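Local coordinates for protein inactive Zymogen C11 Protease (Parabacteroides distasonis, PDB 6MZO) that is an inactive zymogen of a clostripain-like (family C11) cysteine protease, which probably cleaves peptide bonds once it has been activated, at residues E91-I96 with S148-Y153; N191-Q196 with T214-Y219. All blocks are in the same frame, centred on the assembly; numbering follows the deposited sequence.

Interaction 1 (E91-I96 with S148-Y153)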
# COMPACT_ATOMS: atom_id res chain seq x y z
N GLU A 91 -0.17 10.45 14.49
CA GLU A 91 -0.71 11.73 14.94
C GLU A 91 -0.29 12.86 14.00
O GLU A 91 -1.07 13.76 13.69
CB GLU A 91 -0.26 12.06 16.38
CG GLU A 91 -1.01 11.26 17.40
CD GLU A 91 -0.59 11.65 18.80
OE1 GLU A 91 -0.42 12.86 19.07
OE2 GLU A 91 -0.39 10.72 19.61
N THR A 92 0.94 12.77 13.50
CA THR A 92 1.44 13.77 12.56
C THR A 92 0.69 13.65 11.26
O THR A 92 0.26 14.64 10.68
CB THR A 92 2.96 13.61 12.33
OG1 THR A 92 3.65 13.86 13.56
CG2 THR A 92 3.43 14.55 11.20
N LEU A 93 0.53 12.41 10.78
CA LEU A 93 -0.21 12.20 9.56
C LEU A 93 -1.61 12.79 9.65
O LEU A 93 -2.01 13.51 8.74
CB LEU A 93 -0.23 10.69 9.24
CG LEU A 93 -1.13 10.25 8.09
CD1 LEU A 93 -0.80 10.95 6.76
CD2 LEU A 93 -0.99 8.74 7.92
N THR A 94 -2.34 12.56 10.74
CA THR A 94 -3.72 13.08 10.73
C THR A 94 -3.74 14.60 10.98
O THR A 94 -4.65 15.28 10.52
CB THR A 94 -4.61 12.35 11.72
OG1 THR A 94 -4.15 12.57 13.06
CG2 THR A 94 -4.60 10.82 11.40
N GLN A 95 -2.72 15.11 11.64
CA GLN A 95 -2.54 16.57 11.78
C GLN A 95 -2.43 17.24 10.39
O GLN A 95 -3.10 18.25 10.10
CB GLN A 95 -1.30 16.91 12.58
CG GLN A 95 -1.04 18.41 12.62
CD GLN A 95 0.25 18.75 13.33
OE1 GLN A 95 0.74 17.96 14.15
NE2 GLN A 95 0.81 19.92 13.01
N ILE A 96 -1.62 16.64 9.51
CA ILE A 96 -1.40 17.14 8.17
C ILE A 96 -2.66 16.96 7.32
O ILE A 96 -3.05 17.87 6.59
CB ILE A 96 -0.21 16.42 7.50
CG1 ILE A 96 1.11 16.68 8.28
CG2 ILE A 96 -0.09 16.85 6.04
CD1 ILE A 96 1.51 18.20 8.46
N SER A 148 -6.51 2.73 12.46
CA SER A 148 -7.29 3.43 13.45
C SER A 148 -7.24 4.94 13.19
O SER A 148 -8.26 5.63 13.24
CB SER A 148 -6.82 3.07 14.88
OG SER A 148 -7.57 3.82 15.79
N ALA A 149 -6.05 5.44 12.88
CA ALA A 149 -5.85 6.88 12.70
C ALA A 149 -6.64 7.38 11.49
O ALA A 149 -7.23 8.46 11.57
CB ALA A 149 -4.38 7.19 12.53
N LEU A 150 -6.70 6.56 10.43
CA LEU A 150 -7.34 7.01 9.18
C LEU A 150 -8.83 6.67 9.17
O LEU A 150 -9.57 7.14 8.30
CB LEU A 150 -6.64 6.39 7.94
CG LEU A 150 -5.19 6.80 7.71
CD1 LEU A 150 -4.64 6.24 6.34
CD2 LEU A 150 -5.14 8.34 7.76
N SER A 151 -9.31 5.93 10.18
CA SER A 151 -10.71 5.50 10.12
C SER A 151 -11.71 6.68 10.15
O SER A 151 -12.83 6.50 9.68
CB SER A 151 -11.03 4.52 11.26
OG SER A 151 -11.05 5.22 12.49
N LYS A 152 -11.31 7.86 10.65
CA LYS A 152 -12.17 9.05 10.66
C LYS A 152 -12.31 9.79 9.33
O LYS A 152 -13.02 10.81 9.24
CB LYS A 152 -11.65 10.05 11.70
CG LYS A 152 -10.21 10.57 11.40
CD LYS A 152 -9.68 11.48 12.57
CE LYS A 152 -8.19 11.20 12.88
NZ LYS A 152 -7.96 9.93 13.68
N TYR A 153 -11.58 9.34 8.32
CA TYR A 153 -11.64 9.95 6.99
C TYR A 153 -12.36 9.12 5.96
O TYR A 153 -12.62 7.95 6.16
CB TYR A 153 -10.24 10.23 6.43
CG TYR A 153 -9.42 11.06 7.38
CD1 TYR A 153 -9.74 12.39 7.61
CD2 TYR A 153 -8.31 10.51 8.00
CE1 TYR A 153 -9.00 13.16 8.48
CE2 TYR A 153 -7.56 11.28 8.88
CZ TYR A 153 -7.90 12.60 9.11
OH TYR A 153 -7.14 13.34 9.99
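T94 of helix 90-103 fits its methyl between A149 and Y153, and it loses more surface to this contact than any other residue of the two segments. Its OG1 lies between the backbone N and the carbonyl carbon (chi1 64°), which leaves CG2 anti to the carbonyl carbon and directed at A149 of helix 143-150. There T94 CG2 comes within 3.8 Å of A149 CB and is also close to the carbonyl O of that residue. The ring of Y153 meets the same methyl with its edge: CG2 of T94 lies near the ring plane, 3.9 Å from Y153 CE2. Further out, Y153 OH sits 3.2 Å from T94 CB, and the phenol hydrogen-bonds to OD1 of D98, one turn further along helix 90-103, so the polar tip is fixed on the helix that the ring edge packs against. One face of the Y153 ring is covered by K152, whose CG stands 3.7 Å above the plane, over its centre. The K152 chain then bends at its last two torsions, and NZ bonds A149 O at 2.7 Å, in the carbonyl plane and on a lone pair. This folds the side chain back over the backbone of its own segment and lays K152 CE beside T94, 3.9 Å from T94 CG2. Deeper in, L93 and L150 cross at about a right angle and touch through their CD2 methyls at 4.2 Å. A type I turn, closed by Y153 N on L150 O, runs from L150 to Y153 and leads on to strand 155-162. The contact thus joins two helices that precede the neighbouring parallel strands 109-115 and 155-162. L150 and Y153 also pack on I97 of helix 90-103, while L93 reaches Y18 of strand 14-19 in the main sheet.

Interaction 2 (N191-Q196 with T214-Y219)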
# COMPACT_ATOMS: atom_id res chain seq x y z
N ASN A 191 12.61 4.36 -6.75
CA ASN A 191 11.77 5.51 -6.57
C ASN A 191 10.41 5.08 -6.03
O ASN A 191 9.91 5.67 -5.07
CB ASN A 191 11.62 6.27 -7.88
CG ASN A 191 11.67 5.36 -9.08
OD1 ASN A 191 12.07 4.20 -8.97
ND2 ASN A 191 11.27 5.88 -10.24
N GLY A 192 9.84 4.02 -6.59
CA GLY A 192 8.45 3.78 -6.27
C GLY A 192 7.54 3.95 -7.51
O GLY A 192 7.93 3.50 -8.61
N PHE A 193 6.34 4.51 -7.32
CA PHE A 193 5.38 4.64 -8.42
C PHE A 193 5.87 5.62 -9.50
O PHE A 193 6.70 6.51 -9.25
CB PHE A 193 3.99 5.08 -7.93
CG PHE A 193 3.13 3.97 -7.47
CD1 PHE A 193 3.51 3.19 -6.41
CD2 PHE A 193 1.92 3.70 -8.15
CE1 PHE A 193 2.64 2.12 -5.96
CE2 PHE A 193 1.09 2.66 -7.75
CZ PHE A 193 1.43 1.89 -6.63
N PRO A 194 5.35 5.46 -10.73
CA PRO A 194 5.77 6.34 -11.84
C PRO A 194 4.94 7.61 -11.81
O PRO A 194 3.98 7.79 -12.58
CB PRO A 194 5.49 5.48 -13.08
CG PRO A 194 4.25 4.65 -12.68
CD PRO A 194 4.60 4.26 -11.20
N TYR A 195 5.26 8.46 -10.84
CA TYR A 195 4.42 9.65 -10.66
C TYR A 195 4.37 10.42 -11.93
O TYR A 195 3.38 11.13 -12.21
CB TYR A 195 4.93 10.55 -9.48
CG TYR A 195 4.73 9.81 -8.17
CD1 TYR A 195 3.45 9.70 -7.64
CD2 TYR A 195 5.76 9.10 -7.57
CE1 TYR A 195 3.20 8.96 -6.46
CE2 TYR A 195 5.54 8.34 -6.39
CZ TYR A 195 4.24 8.27 -5.87
OH TYR A 195 4.01 7.52 -4.77
N GLN A 196 5.43 10.33 -12.76
CA GLN A 196 5.41 11.20 -13.96
C GLN A 196 4.35 10.80 -14.99
O GLN A 196 4.10 11.60 -15.94
CB GLN A 196 6.81 11.17 -14.60
CG GLN A 196 7.16 9.82 -15.29
CD GLN A 196 7.57 8.68 -14.37
OE1 GLN A 196 7.67 8.79 -13.14
NE2 GLN A 196 7.83 7.52 -15.00
N THR A 214 -2.38 0.35 -14.03
CA THR A 214 -1.91 -0.02 -15.38
C THR A 214 -0.64 0.75 -15.76
O THR A 214 0.26 0.19 -16.41
CB THR A 214 -2.98 0.15 -16.49
OG1 THR A 214 -3.26 1.54 -16.70
CG2 THR A 214 -4.23 -0.56 -16.10
N LYS A 215 -0.52 2.00 -15.32
CA LYS A 215 0.69 2.76 -15.55
C LYS A 215 1.88 2.24 -14.79
O LYS A 215 2.98 2.26 -15.30
CB LYS A 215 0.45 4.22 -15.19
CG LYS A 215 0.02 5.06 -16.42
CD LYS A 215 -1.41 4.78 -16.97
CE LYS A 215 -1.86 5.85 -18.09
NZ LYS A 215 -1.69 7.19 -17.50
N PHE A 216 1.63 1.80 -13.55
CA PHE A 216 2.69 1.15 -12.78
C PHE A 216 3.24 -0.10 -13.52
O PHE A 216 4.47 -0.26 -13.64
CB PHE A 216 2.14 0.75 -11.39
CG PHE A 216 3.17 0.06 -10.52
CD1 PHE A 216 3.52 -1.31 -10.70
CD2 PHE A 216 3.78 0.79 -9.54
CE1 PHE A 216 4.46 -1.92 -9.85
CE2 PHE A 216 4.70 0.21 -8.65
CZ PHE A 216 5.06 -1.16 -8.82
N TYR A 217 2.31 -0.93 -13.99
CA TYR A 217 2.72 -2.11 -14.81
C TYR A 217 3.43 -1.72 -16.09
O TYR A 217 4.53 -2.25 -16.36
CB TYR A 217 1.50 -3.00 -15.12
CG TYR A 217 1.94 -4.15 -16.04
CD1 TYR A 217 2.80 -5.11 -15.53
CD2 TYR A 217 1.62 -4.18 -17.40
CE1 TYR A 217 3.28 -6.17 -16.35
CE2 TYR A 217 2.10 -5.22 -18.23
CZ TYR A 217 2.94 -6.18 -17.69
OH TYR A 217 3.38 -7.19 -18.52
N THR A 218 2.88 -0.74 -16.85
CA THR A 218 3.55 -0.32 -18.08
C THR A 218 4.99 0.17 -17.76
O THR A 218 5.94 -0.17 -18.49
CB THR A 218 2.72 0.77 -18.75
OG1 THR A 218 1.49 0.15 -19.15
CG2 THR A 218 3.44 1.32 -19.98
N TYR A 219 5.14 0.96 -16.71
CA TYR A 219 6.46 1.45 -16.38
C TYR A 219 7.45 0.33 -16.07
O TYR A 219 8.60 0.39 -16.54
CB TYR A 219 6.40 2.40 -15.19
CG TYR A 219 7.71 3.04 -14.85
CD1 TYR A 219 8.23 4.07 -15.66
CD2 TYR A 219 8.41 2.68 -13.71
CE1 TYR A 219 9.42 4.70 -15.32
CE2 TYR A 219 9.59 3.30 -13.37
CZ TYR A 219 10.09 4.31 -14.17
OH TYR A 219 11.29 4.89 -13.82
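F216 carries its CG anti to the backbone N (chi1 180°), and F193 sets its own CG anti to the carbonyl carbon; these torsions put the two CG atoms on the sides where the segments face each other, and the rings meet as an edge-to-face pair beside an inverse gamma turn centred on P194. The centroids of the F193 and F216 rings are 4.7 Å apart and the planes stand at 56°. F216 supplies the edge: its CD2 lies 3.6 Å above the plane of the F193 ring, over the centre. Both rings also pack on I188 and on I227 of strand 226-231, which makes them part of the apolar layer between helix 209-220 and the main sheet. An alanine at F193 would probably leave the edge of F216 without the aromatic face it rests on and open a gap beside I188 and I227. P194 follows, lying against helix 209-220. Its CD touches F216 CD2 at 3.9 Å, while CG lies over the backbone of K215 and F216. On its other flank P194 CB makes a CH-pi contact with Y219, 4.1 Å from the ring centroid and 25° off the normal, offset toward the rim. The proline therefore wedges between two aromatic residues one helical turn apart. The gamma turn is closed by a weak bond from Y195 N to F193 O, and P194 O accepts from T197 OG1 at the start of helix 195-203. F193 N bonds OD2 of D161, as does the Y195 hydroxyl, so one carboxylate oxygen ties down both sides of the turn. Outward, the Q196 chain, bent at chi2, crosses Y219 at about a right angle, and Q196 NE2 lies 3.3 Å from Y219 CE1.

Overall arrangement
Both segments of interaction 1 come earlier in the chain than those of interaction 2, and the two contacts do not touch: their centres are 26 Å apart and their nearest atoms about 13 Å. They lie on opposite sides of the nine-stranded sheet, each packing helical segments on it, as in the layered alpha-beta fold of clan CD peptidases. Segment 148-153 leads into strand 155-162, and D161 on that strand holds the turn of interaction 2, which links them through one strand. Clan CD enzymes carry their catalytic histidine and cysteine after two neighbouring central strands, so interaction 2, bonded to W114 and D161 on strands 109-115 and 155-162, is probably the nearer to the active site.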